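Long-range contacts in COMB10 (Helicobacter pylori, PDB 2BHV), which serves as a core subunit of the Com type IV secretion system and, as a TrbI/VirB10 family member, probably forms part of its envelope-spanning channel: residues H114-L120 with N238-F244; I105-R109 with M119-A123; R40-K46 with P226-F232. One frame throughout, in Å; residues are numbered along the deposited sequence.

In the fold
From the N terminus, residues 40-46 supply the first half of contact 3 and wait some 180 residues for their partner, 226-232. Inside the loop thus closed lies contact 2, where strand 103-111 turns back after a short connection and meets residues 119-123. Met119 and Leu120 belong to both contact 2 and contact 1, whose first segment, 114-120, also lies within that loop. Its second segment, 238-244, follows 226-232, so contacts 1 and 3 cross along the chain. All three reach one mixed sheet, in which strands 41-42, 229-231, 239-245, 117-119 and 103-111 are successive neighbours; contact 1 thereby joins the C-terminal strands to the hairpin of contact 2.

Contact 1 (H114-L120 with N238-F244); sequences HGINIML and NEVIAEF
Asn238 places CG opposite its carbonyl carbon and beside its backbone N (chi1 -75°), which carries the amide across to Gly115. There Asn238 ND2 donates to Gly115 O at 3.2 Å. The bond is nearly straight at the hydrogen (169°) and lies in the plane of the amide, but it reaches the carbonyl from above its plane. Met119 bends at chi2 and chi3 instead of extending, and this folds CE back against CG and the carboxylate end of Glu239, the two chains meeting at a slant.

Backbone bonds run between these side-chain contacts. Asn117 N reaches Asn238 O at 2.8 Å, and Val240 N returns to Asn117 O at 2.7 Å. Met119 N then meets Val240 O, also at 2.7 Å, before Ala242 N closes on Met119 O at 3.2 Å. Asn117 and Met119 thus use both N and O toward one neighbour, the signature of a parallel ladder, and the axes of 117-119 and 239-241 diverge by just 15°. This is the only parallel pairing in an otherwise antiparallel ordering of the mixed sheet.

Asn117, Met119, Glu239 and Ile241 project from one face; Ile118 and Val240 project from the other. These last two run alongside each other in the same direction, with Ile118 CG2 4.1 Å from Val240 CG1. Phe232, Pro233 and Pro235 pack on that buried side. Beyond the ladder, Leu120 crosses Phe244 at about a right angle, bringing Leu120 CD2 to 4.0 Å from Phe244 CZ, while Ile230 touches the ring and Leu151 also packs on the Phe244 side chain.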
loop_
_atom_site.group_PDB
_atom_site.type_symbol
_atom_site.label_atom_id
_atom_site.label_comp_id
_atom_site.label_asym_id
_atom_site.label_seq_id
_atom_site.Cartn_x
_atom_site.Cartn_y
_atom_site.Cartn_z
ATOM N N HIS A 114 -43.581 -11.953 -11.970
ATOM C CA HIS A 114 -44.935 -11.569 -12.354
ATOM C C HIS A 114 -45.099 -10.063 -12.440
ATOM O O HIS A 114 -46.076 -9.584 -13.003
ATOM C CB HIS A 114 -45.977 -12.198 -11.433
ATOM C CG HIS A 114 -46.359 -13.591 -11.837
ATOM N ND1 HIS A 114 -45.572 -14.368 -12.673
ATOM C CD2 HIS A 114 -47.432 -14.355 -11.515
ATOM C CE1 HIS A 114 -46.152 -15.542 -12.859
ATOM N NE2 HIS A 114 -47.280 -15.564 -12.162
ATOM N N GLY A 115 -44.139 -9.326 -11.885
ATOM C CA GLY A 115 -44.094 -7.880 -12.037
ATOM C C GLY A 115 -44.639 -7.098 -10.864
ATOM O O GLY A 115 -44.998 -5.935 -11.020
ATOM N N ILE A 116 -44.712 -7.719 -9.689
ATOM C CA ILE A 116 -45.044 -6.951 -8.486
ATOM C C ILE A 116 -43.784 -6.250 -7.988
ATOM O O ILE A 116 -42.721 -6.866 -7.908
ATOM C CB ILE A 116 -45.759 -7.794 -7.353
ATOM C CG1 ILE A 116 -44.759 -8.450 -6.399
ATOM C CG2 ILE A 116 -46.747 -8.811 -7.947
ATOM C CD1 ILE A 116 -45.377 -9.492 -5.442
ATOM N N ASN A 117 -43.904 -4.954 -7.698
ATOM C CA ASN A 117 -42.785 -4.179 -7.185
ATOM C C ASN A 117 -42.718 -4.144 -5.669
ATOM O O ASN A 117 -43.661 -3.717 -5.009
ATOM C CB ASN A 117 -42.832 -2.761 -7.731
ATOM C CG ASN A 117 -42.067 -2.621 -9.023
ATOM O OD1 ASN A 117 -41.009 -1.972 -9.064
ATOM N ND2 ASN A 117 -42.577 -3.246 -10.089
ATOM N N ILE A 118 -41.601 -4.601 -5.122
ATOM C CA ILE A 118 -41.360 -4.494 -3.696
ATOM C C ILE A 118 -40.388 -3.351 -3.426
ATOM O O ILE A 118 -39.222 -3.429 -3.813
ATOM C CB ILE A 118 -40.796 -5.803 -3.143
ATOM C CG1 ILE A 118 -41.662 -6.984 -3.598
ATOM C CG2 ILE A 118 -40.722 -5.742 -1.630
ATOM C CD1 ILE A 118 -41.052 -8.352 -3.349
ATOM N N MET A 119 -40.878 -2.285 -2.788
ATOM C CA MET A 119 -40.021 -1.167 -2.372
ATOM C C MET A 119 -39.215 -1.462 -1.121
ATOM O O MET A 119 -39.739 -1.999 -0.144
ATOM C CB MET A 119 -40.831 0.102 -2.145
ATOM C CG MET A 119 -40.558 1.170 -3.169
ATOM S SD MET A 119 -40.776 0.523 -4.835
ATOM C CE MET A 119 -42.562 0.223 -4.877
ATOM N N LEU A 120 -37.936 -1.104 -1.165
ATOM C CA LEU A 120 -37.053 -1.199 -0.012
ATOM C C LEU A 120 -36.596 0.203 0.392
ATOM O O LEU A 120 -36.580 0.538 1.578
ATOM C CB LEU A 120 -35.858 -2.106 -0.319
ATOM C CG LEU A 120 -36.220 -3.509 -0.829
ATOM C CD1 LEU A 120 -35.089 -4.111 -1.637
ATOM C CD2 LEU A 120 -36.622 -4.460 0.302
ATOM N N ASN A 238 -50.047 -4.382 -7.611
ATOM C CA ASN A 238 -48.648 -4.678 -7.963
ATOM C C ASN A 238 -47.576 -3.967 -7.136
ATOM O O ASN A 238 -46.431 -3.826 -7.583
ATOM C CB ASN A 238 -48.405 -4.444 -9.458
ATOM C CG ASN A 238 -49.008 -5.542 -10.315
ATOM O OD1 ASN A 238 -50.233 -5.773 -10.297
ATOM N ND2 ASN A 238 -48.154 -6.234 -11.073
ATOM N N GLU A 239 -47.929 -3.543 -5.926
ATOM C CA GLU A 239 -46.992 -2.786 -5.111
ATOM C C GLU A 239 -46.908 -3.281 -3.666
ATOM O O GLU A 239 -47.928 -3.504 -3.019
ATOM C CB GLU A 239 -47.352 -1.306 -5.162
ATOM C CG GLU A 239 -46.182 -0.385 -4.894
ATOM C CD GLU A 239 -46.222 0.861 -5.748
ATOM O OE1 GLU A 239 -47.338 1.341 -6.069
ATOM O OE2 GLU A 239 -45.127 1.354 -6.101
ATOM N N VAL A 240 -45.684 -3.471 -3.177
ATOM C CA VAL A 240 -45.451 -3.816 -1.782
ATOM C C VAL A 240 -44.466 -2.815 -1.213
ATOM O O VAL A 240 -43.340 -2.697 -1.707
ATOM C CB VAL A 240 -44.863 -5.240 -1.615
ATOM C CG1 VAL A 240 -44.561 -5.538 -0.148
ATOM C CG2 VAL A 240 -45.811 -6.285 -2.168
ATOM N N ILE A 241 -44.894 -2.085 -0.189
ATOM C CA ILE A 241 -43.988 -1.219 0.536
ATOM C C ILE A 241 -43.506 -1.976 1.774
ATOM O O ILE A 241 -44.250 -2.137 2.736
ATOM C CB ILE A 241 -44.635 0.140 0.887
ATOM C CG1 ILE A 241 -45.052 0.863 -0.392
ATOM C CG2 ILE A 241 -43.659 1.013 1.655
ATOM C CD1 ILE A 241 -45.989 2.037 -0.161
ATOM N N ALA A 242 -42.264 -2.452 1.725
ATOM C CA ALA A 242 -41.712 -3.287 2.779
ATOM C C ALA A 242 -41.566 -2.518 4.082
ATOM O O ALA A 242 -41.334 -1.318 4.061
ATOM C CB ALA A 242 -40.378 -3.847 2.347
ATOM N N GLU A 243 -41.709 -3.216 5.209
ATOM C CA GLU A 243 -41.476 -2.618 6.535
ATOM C C GLU A 243 -40.308 -3.258 7.252
ATOM O O GLU A 243 -40.231 -4.478 7.346
ATOM C CB GLU A 243 -42.700 -2.763 7.414
ATOM C CG GLU A 243 -43.807 -1.814 7.096
ATOM C CD GLU A 243 -45.100 -2.247 7.753
ATOM O OE1 GLU A 243 -45.095 -2.445 9.002
ATOM O OE2 GLU A 243 -46.111 -2.409 7.014
ATOM N N PHE A 244 -39.416 -2.432 7.781
ATOM C CA PHE A 244 -38.235 -2.928 8.468
ATOM C C PHE A 244 -38.415 -2.786 9.966
ATOM O O PHE A 244 -38.270 -1.688 10.505
ATOM C CB PHE A 244 -36.993 -2.166 8.005
ATOM C CG PHE A 244 -36.721 -2.290 6.527
ATOM C CD1 PHE A 244 -37.350 -1.444 5.616
ATOM C CD2 PHE A 244 -35.833 -3.250 6.039
ATOM C CE1 PHE A 244 -37.098 -1.560 4.245
ATOM C CE2 PHE A 244 -35.578 -3.363 4.677
ATOM C CZ PHE A 244 -36.213 -2.521 3.783
#

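Contact 2 (I105-R109 with M119-A123)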
loop_
_atom_site.group_PDB
_atom_site.type_symbol
_atom_site.label_atom_id
_atom_site.label_comp_id
_atom_site.label_asym_id
_atom_site.label_seq_id
_atom_site.Cartn_x
_atom_site.Cartn_y
_atom_site.Cartn_z
ATOM N N ILE A 105 -23.716 -0.483 -1.550
ATOM C CA ILE A 105 -24.831 -0.810 -2.416
ATOM C C ILE A 105 -26.124 -0.657 -1.621
ATOM O O ILE A 105 -26.312 -1.307 -0.602
ATOM C CB ILE A 105 -24.716 -2.238 -2.975
ATOM C CG1 ILE A 105 -23.361 -2.455 -3.647
ATOM C CG2 ILE A 105 -25.839 -2.511 -3.950
ATOM C CD1 ILE A 105 -23.007 -3.887 -3.829
ATOM N N VAL A 106 -26.999 0.227 -2.079
ATOM C CA VAL A 106 -28.340 0.321 -1.528
ATOM C C VAL A 106 -29.299 -0.426 -2.432
ATOM O O VAL A 106 -29.575 0.007 -3.537
ATOM C CB VAL A 106 -28.805 1.780 -1.408
ATOM C CG1 VAL A 106 -30.165 1.863 -0.717
ATOM C CG2 VAL A 106 -27.797 2.588 -0.662
ATOM N N TRP A 107 -29.792 -1.560 -1.969
ATOM C CA TRP A 107 -30.797 -2.276 -2.719
ATOM C C TRP A 107 -32.145 -1.590 -2.512
ATOM O O TRP A 107 -32.669 -1.557 -1.399
ATOM C CB TRP A 107 -30.831 -3.752 -2.311
ATOM C CG TRP A 107 -29.527 -4.469 -2.593
ATOM C CD1 TRP A 107 -28.627 -4.910 -1.672
ATOM C CD2 TRP A 107 -28.984 -4.816 -3.882
ATOM N NE1 TRP A 107 -27.553 -5.510 -2.297
ATOM C CE2 TRP A 107 -27.746 -5.470 -3.651
ATOM C CE3 TRP A 107 -29.422 -4.638 -5.210
ATOM C CZ2 TRP A 107 -26.942 -5.952 -4.690
ATOM C CZ3 TRP A 107 -28.617 -5.117 -6.245
ATOM C CH2 TRP A 107 -27.391 -5.766 -5.976
ATOM N N SER A 108 -32.696 -1.027 -3.585
ATOM C CA SER A 108 -33.857 -0.156 -3.459
ATOM C C SER A 108 -35.176 -0.846 -3.767
ATOM O O SER A 108 -36.151 -0.632 -3.061
ATOM C CB SER A 108 -33.706 1.113 -4.300
ATOM O OG SER A 108 -33.909 0.840 -5.664
ATOM N N ARG A 109 -35.225 -1.659 -4.821
ATOM C CA ARG A 109 -36.440 -2.436 -5.077
ATOM C C ARG A 109 -36.234 -3.793 -5.723
ATOM O O ARG A 109 -35.231 -4.027 -6.393
ATOM C CB ARG A 109 -37.511 -1.619 -5.810
ATOM C CG ARG A 109 -37.268 -1.331 -7.278
ATOM C CD ARG A 109 -38.343 -0.338 -7.799
ATOM N NE ARG A 109 -38.185 -0.011 -9.220
ATOM C CZ ARG A 109 -37.216 0.771 -9.727
ATOM N NH1 ARG A 109 -36.287 1.324 -8.922
ATOM N NH2 ARG A 109 -37.169 1.001 -11.048
ATOM N N MET A 119 -40.878 -2.285 -2.788
ATOM C CA MET A 119 -40.021 -1.167 -2.372
ATOM C C MET A 119 -39.215 -1.462 -1.121
ATOM O O MET A 119 -39.739 -1.999 -0.144
ATOM C CB MET A 119 -40.831 0.102 -2.145
ATOM C CG MET A 119 -40.558 1.170 -3.169
ATOM S SD MET A 119 -40.776 0.523 -4.835
ATOM C CE MET A 119 -42.562 0.223 -4.877
ATOM N N LEU A 120 -37.936 -1.104 -1.165
ATOM C CA LEU A 120 -37.053 -1.199 -0.012
ATOM C C LEU A 120 -36.596 0.203 0.392
ATOM O O LEU A 120 -36.580 0.538 1.578
ATOM C CB LEU A 120 -35.858 -2.106 -0.319
ATOM C CG LEU A 120 -36.220 -3.509 -0.829
ATOM C CD1 LEU A 120 -35.089 -4.111 -1.637
ATOM C CD2 LEU A 120 -36.622 -4.460 0.302
ATOM N N THR A 121 -36.234 1.016 -0.600
ATOM C CA THR A 121 -35.879 2.419 -0.396
ATOM C C THR A 121 -36.233 3.212 -1.662
ATOM O O THR A 121 -35.820 2.848 -2.765
ATOM C CB THR A 121 -34.369 2.591 -0.063
ATOM O OG1 THR A 121 -33.993 1.728 1.030
ATOM C CG2 THR A 121 -34.061 4.037 0.311
ATOM N N ASN A 122 -36.986 4.300 -1.491
ATOM C CA ASN A 122 -37.501 5.126 -2.607
ATOM C C ASN A 122 -36.476 5.996 -3.371
ATOM O O ASN A 122 -35.279 5.721 -3.373
ATOM C CB ASN A 122 -38.622 6.056 -2.096
ATOM C CG ASN A 122 -40.010 5.393 -2.089
ATOM O OD1 ASN A 122 -40.139 4.157 -2.164
ATOM N ND2 ASN A 122 -41.062 6.223 -1.987
ATOM N N ALA A 123 -36.980 7.122 -3.908
ATOM C CA ALA A 123 -36.301 7.995 -4.919
ATOM C C ALA A 123 -35.059 7.401 -5.599
ATOM O O ALA A 123 -34.820 7.643 -6.782
ATOM C CB ALA A 123 -36.022 9.427 -4.360
#
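Trp107 meets Leu120 through its CB, 4.3 Å from Leu120 CD1, while its indole ring leads away from the loop. One face of that ring receives Ile105 CG2, which stands 3.5 Å above the plane and is displaced toward the rim. At the ring edge NE1 is hydrogen-bonded to Thr154 OG1, and Val88 of the adjacent strand 87-94, and Val64 and Ala66 of strand 62-68 beyond it, pack on the same side chain. Ile105 also touches Ile196 of the second subunit.

The polar centre is Ser108 O, a carbonyl held by two successive amides. Thr121 N comes to Ser108 O at 3.0 Å, in the carbonyl plane and on a lone pair. Leu120 N approaches the same oxygen from a direction tilted 23° out of that plane. With both N-H groups converging on one acceptor, the chain at Leu120-Thr121 curls around the carbonyl instead of continuing as a strand.

Arg109 and Met119 form the adjoining non-hydrogen-bonded antiparallel pair. Arg109 CG sits between its backbone N and carbonyl carbon (chi1 73°), and the chain then runs extended to NE alongside Met119, with Arg109 CD 3.9 Å from Met119 SD. At the other end, Val106 CG1 lies 4.2 Å from Thr121 OG1; Thr121 further packs on Arg141 and Asn142 of helix 132-146, and Val106 on Leu138 of the same helix.

Across the strand's other edge, Ser108 and Arg109 both face Ile89 of strand 87-94, a classic beta bulge, and the carbonyl of bulge residue Ser108 is the one that takes the two amides at the end of the 103-111/117-119 antiparallel hairpin.

Contact 3 (R40-K46 with P226-F232); sequences RTITADK and PNTDIFF
An antiparallel ladder between strand 41-42, outermost of the mixed sheet within this chain, and strand 229-231 forms the core of this contact, and a type II turn from Thr43 to Lys46 follows it. Ile42 and Ile230 are its hydrogen-bonded pair: Ile42 N lies 2.9 Å from Ile230 O, and Ile230 N lies 3.0 Å from Ile42 O. Two residues further along, Phe232 N points almost straight at Arg40 O, at 2.9 Å.

Arg40 returns to Phe232 with its side chain. A bend at chi3 (61°) swings the guanidinium round, and its NE donates to Phe232 O at 2.7 Å, the oxygen lying 22° out of the guanidinium plane; NH2 adds a weak bond to the same oxygen and a hydrogen bond to Pro233 O.

Thr41 and Phe231 share one face. They cross at about a right angle, with Thr41 OG1 at the ring edge, 3.7 Å from Phe231 CD1; that hydroxyl has Lys37 O as its hydrogen-bonding partner. On the other face, Ile42 CD1 comes to 3.6 Å from Phe232 CE1, while Ile42 CG2 packs across Pro226 CG. Leu81 touches both Ile42 and Phe232, and Leu152 backs Pro226 and Ile230.

At the turn, Asp229 takes over from the backbone ladder. Its OD1 accepts from Ala44 N at 2.8 Å, with a hydrogen-bond angle of 171°. Asp45 N then bonds to Pro226 O, also at 2.8 Å.

Arg40 and Asp229 thus spend their polar ends here on peptide groups of the opposite segment, at the two ends of the ladder. The chemistry implies that side-chain-to-backbone bonds extend the pairing of this short strand beyond its regular residues, and the nearby carbonyls would probably stabilise the arginine's positive charge.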
loop_
_atom_site.group_PDB
_atom_site.type_symbol
_atom_site.label_atom_id
_atom_site.label_comp_id
_atom_site.label_asym_id
_atom_site.label_seq_id
_atom_site.Cartn_x
_atom_site.Cartn_y
_atom_site.Cartn_z
ATOM N N ARG A 40 -45.335 -13.444 6.868
ATOM C CA ARG A 40 -44.884 -12.662 5.722
ATOM C C ARG A 40 -43.665 -11.814 6.083
ATOM O O ARG A 40 -43.585 -10.625 5.760
ATOM C CB ARG A 40 -46.029 -11.808 5.160
ATOM C CG ARG A 40 -47.121 -12.627 4.472
ATOM C CD ARG A 40 -48.172 -11.753 3.821
ATOM N NE ARG A 40 -47.591 -10.903 2.790
ATOM C CZ ARG A 40 -47.312 -11.300 1.552
ATOM N NH1 ARG A 40 -47.569 -12.542 1.174
ATOM N NH2 ARG A 40 -46.773 -10.448 0.690
ATOM N N THR A 41 -42.708 -12.452 6.741
ATOM C CA THR A 41 -41.505 -11.778 7.184
ATOM C C THR A 41 -40.279 -12.553 6.732
ATOM O O THR A 41 -40.291 -13.784 6.693
ATOM C CB THR A 41 -41.485 -11.637 8.722
ATOM O OG1 THR A 41 -42.666 -10.951 9.149
ATOM C CG2 THR A 41 -40.262 -10.860 9.186
ATOM N N ILE A 42 -39.228 -11.825 6.378
ATOM C CA ILE A 42 -37.940 -12.442 6.172
ATOM C C ILE A 42 -37.091 -12.120 7.383
ATOM O O ILE A 42 -36.975 -10.961 7.774
ATOM C CB ILE A 42 -37.272 -11.950 4.885
ATOM C CG1 ILE A 42 -38.102 -12.375 3.667
ATOM C CG2 ILE A 42 -35.845 -12.491 4.775
ATOM C CD1 ILE A 42 -37.622 -11.786 2.345
ATOM N N THR A 43 -36.525 -13.154 7.992
ATOM C CA THR A 43 -35.699 -12.986 9.172
ATOM C C THR A 43 -34.396 -12.280 8.830
ATOM O O THR A 43 -33.793 -12.530 7.775
ATOM C CB THR A 43 -35.362 -14.343 9.785
ATOM O OG1 THR A 43 -36.581 -15.042 10.072
ATOM C CG2 THR A 43 -34.509 -14.194 11.073
ATOM N N ALA A 44 -33.965 -11.403 9.727
ATOM C CA ALA A 44 -32.619 -10.842 9.678
ATOM C C ALA A 44 -31.571 -11.917 9.332
ATOM O O ALA A 44 -31.631 -13.053 9.822
ATOM C CB ALA A 44 -32.278 -10.156 10.998
ATOM N N ASP A 45 -30.638 -11.546 8.461
ATOM C CA ASP A 45 -29.555 -12.425 8.033
ATOM C C ASP A 45 -30.002 -13.707 7.319
ATOM O O ASP A 45 -29.262 -14.703 7.298
ATOM C CB ASP A 45 -28.622 -12.754 9.199
ATOM C CG ASP A 45 -28.228 -11.526 9.989
ATOM O OD1 ASP A 45 -27.578 -10.625 9.407
ATOM O OD2 ASP A 45 -28.568 -11.462 11.190
ATOM N N LYS A 46 -31.199 -13.693 6.734
ATOM C CA LYS A 46 -31.490 -14.662 5.696
ATOM C C LYS A 46 -30.485 -14.356 4.598
ATOM O O LYS A 46 -30.111 -13.195 4.399
ATOM C CB LYS A 46 -32.911 -14.504 5.164
ATOM C CG LYS A 46 -33.694 -15.821 5.054
ATOM C CD LYS A 46 -33.425 -16.573 3.750
ATOM C CE LYS A 46 -33.889 -18.026 3.840
ATOM N NZ LYS A 46 -35.336 -18.140 4.190
ATOM N N PRO A 226 -30.695 -9.171 4.784
ATOM C CA PRO A 226 -31.371 -8.131 5.534
ATOM C C PRO A 226 -30.699 -7.903 6.873
ATOM O O PRO A 226 -30.340 -8.859 7.565
ATOM C CB PRO A 226 -32.766 -8.713 5.753
ATOM C CG PRO A 226 -32.891 -9.805 4.766
ATOM C CD PRO A 226 -31.533 -10.363 4.638
ATOM N N ASN A 227 -30.517 -6.643 7.228
ATOM C CA ASN A 227 -29.961 -6.295 8.520
ATOM C C ASN A 227 -31.039 -6.184 9.582
ATOM O O ASN A 227 -30.751 -5.944 10.753
ATOM C CB ASN A 227 -29.167 -5.009 8.418
ATOM C CG ASN A 227 -27.890 -5.185 7.647
ATOM O OD1 ASN A 227 -27.232 -6.213 7.757
ATOM N ND2 ASN A 227 -27.528 -4.181 6.857
ATOM N N THR A 228 -32.288 -6.347 9.163
ATOM C CA THR A 228 -33.398 -6.452 10.086
ATOM C C THR A 228 -34.431 -7.345 9.497
ATOM O O THR A 228 -34.408 -7.619 8.305
ATOM C CB THR A 228 -34.116 -5.129 10.316
ATOM O OG1 THR A 228 -33.258 -4.039 9.989
ATOM C CG2 THR A 228 -34.542 -5.027 11.788
ATOM N N ASP A 229 -35.357 -7.789 10.331
ATOM C CA ASP A 229 -36.537 -8.448 9.836
ATOM C C ASP A 229 -37.232 -7.507 8.853
ATOM O O ASP A 229 -37.326 -6.299 9.101
ATOM C CB ASP A 229 -37.463 -8.809 10.999
ATOM C CG ASP A 229 -36.820 -9.776 11.972
ATOM O OD1 ASP A 229 -35.775 -10.359 11.634
ATOM O OD2 ASP A 229 -37.348 -9.955 13.075
ATOM N N ILE A 230 -37.669 -8.048 7.721
ATOM C CA ILE A 230 -38.435 -7.266 6.755
ATOM C C ILE A 230 -39.829 -7.860 6.565
ATOM O O ILE A 230 -39.970 -9.018 6.158
ATOM C CB ILE A 230 -37.761 -7.198 5.369
ATOM C CG1 ILE A 230 -36.275 -6.865 5.489
ATOM C CG2 ILE A 230 -38.475 -6.176 4.508
ATOM C CD1 ILE A 230 -35.526 -6.969 4.178
ATOM N N PHE A 231 -40.851 -7.059 6.856
ATOM C CA PHE A 231 -42.216 -7.499 6.703
ATOM C C PHE A 231 -42.751 -7.052 5.364
ATOM O O PHE A 231 -42.613 -5.890 4.986
ATOM C CB PHE A 231 -43.101 -6.966 7.830
ATOM C CG PHE A 231 -44.563 -7.219 7.606
ATOM C CD1 PHE A 231 -45.082 -8.506 7.728
ATOM C CD2 PHE A 231 -45.417 -6.180 7.240
ATOM C CE1 PHE A 231 -46.420 -8.746 7.500
ATOM C CE2 PHE A 231 -46.755 -6.417 7.007
ATOM C CZ PHE A 231 -47.260 -7.701 7.140
ATOM N N PHE A 232 -43.369 -7.990 4.656
ATOM C CA PHE A 232 -43.895 -7.760 3.314
ATOM C C PHE A 232 -45.426 -7.749 3.363
ATOM O O PHE A 232 -46.051 -8.817 3.405
ATOM C CB PHE A 232 -43.452 -8.888 2.364
ATOM C CG PHE A 232 -42.008 -8.824 1.954
ATOM C CD1 PHE A 232 -40.990 -8.899 2.896
ATOM C CD2 PHE A 232 -41.662 -8.728 0.615
ATOM C CE1 PHE A 232 -39.651 -8.845 2.511
ATOM C CE2 PHE A 232 -40.320 -8.679 0.225
ATOM C CZ PHE A 232 -39.319 -8.733 1.176
#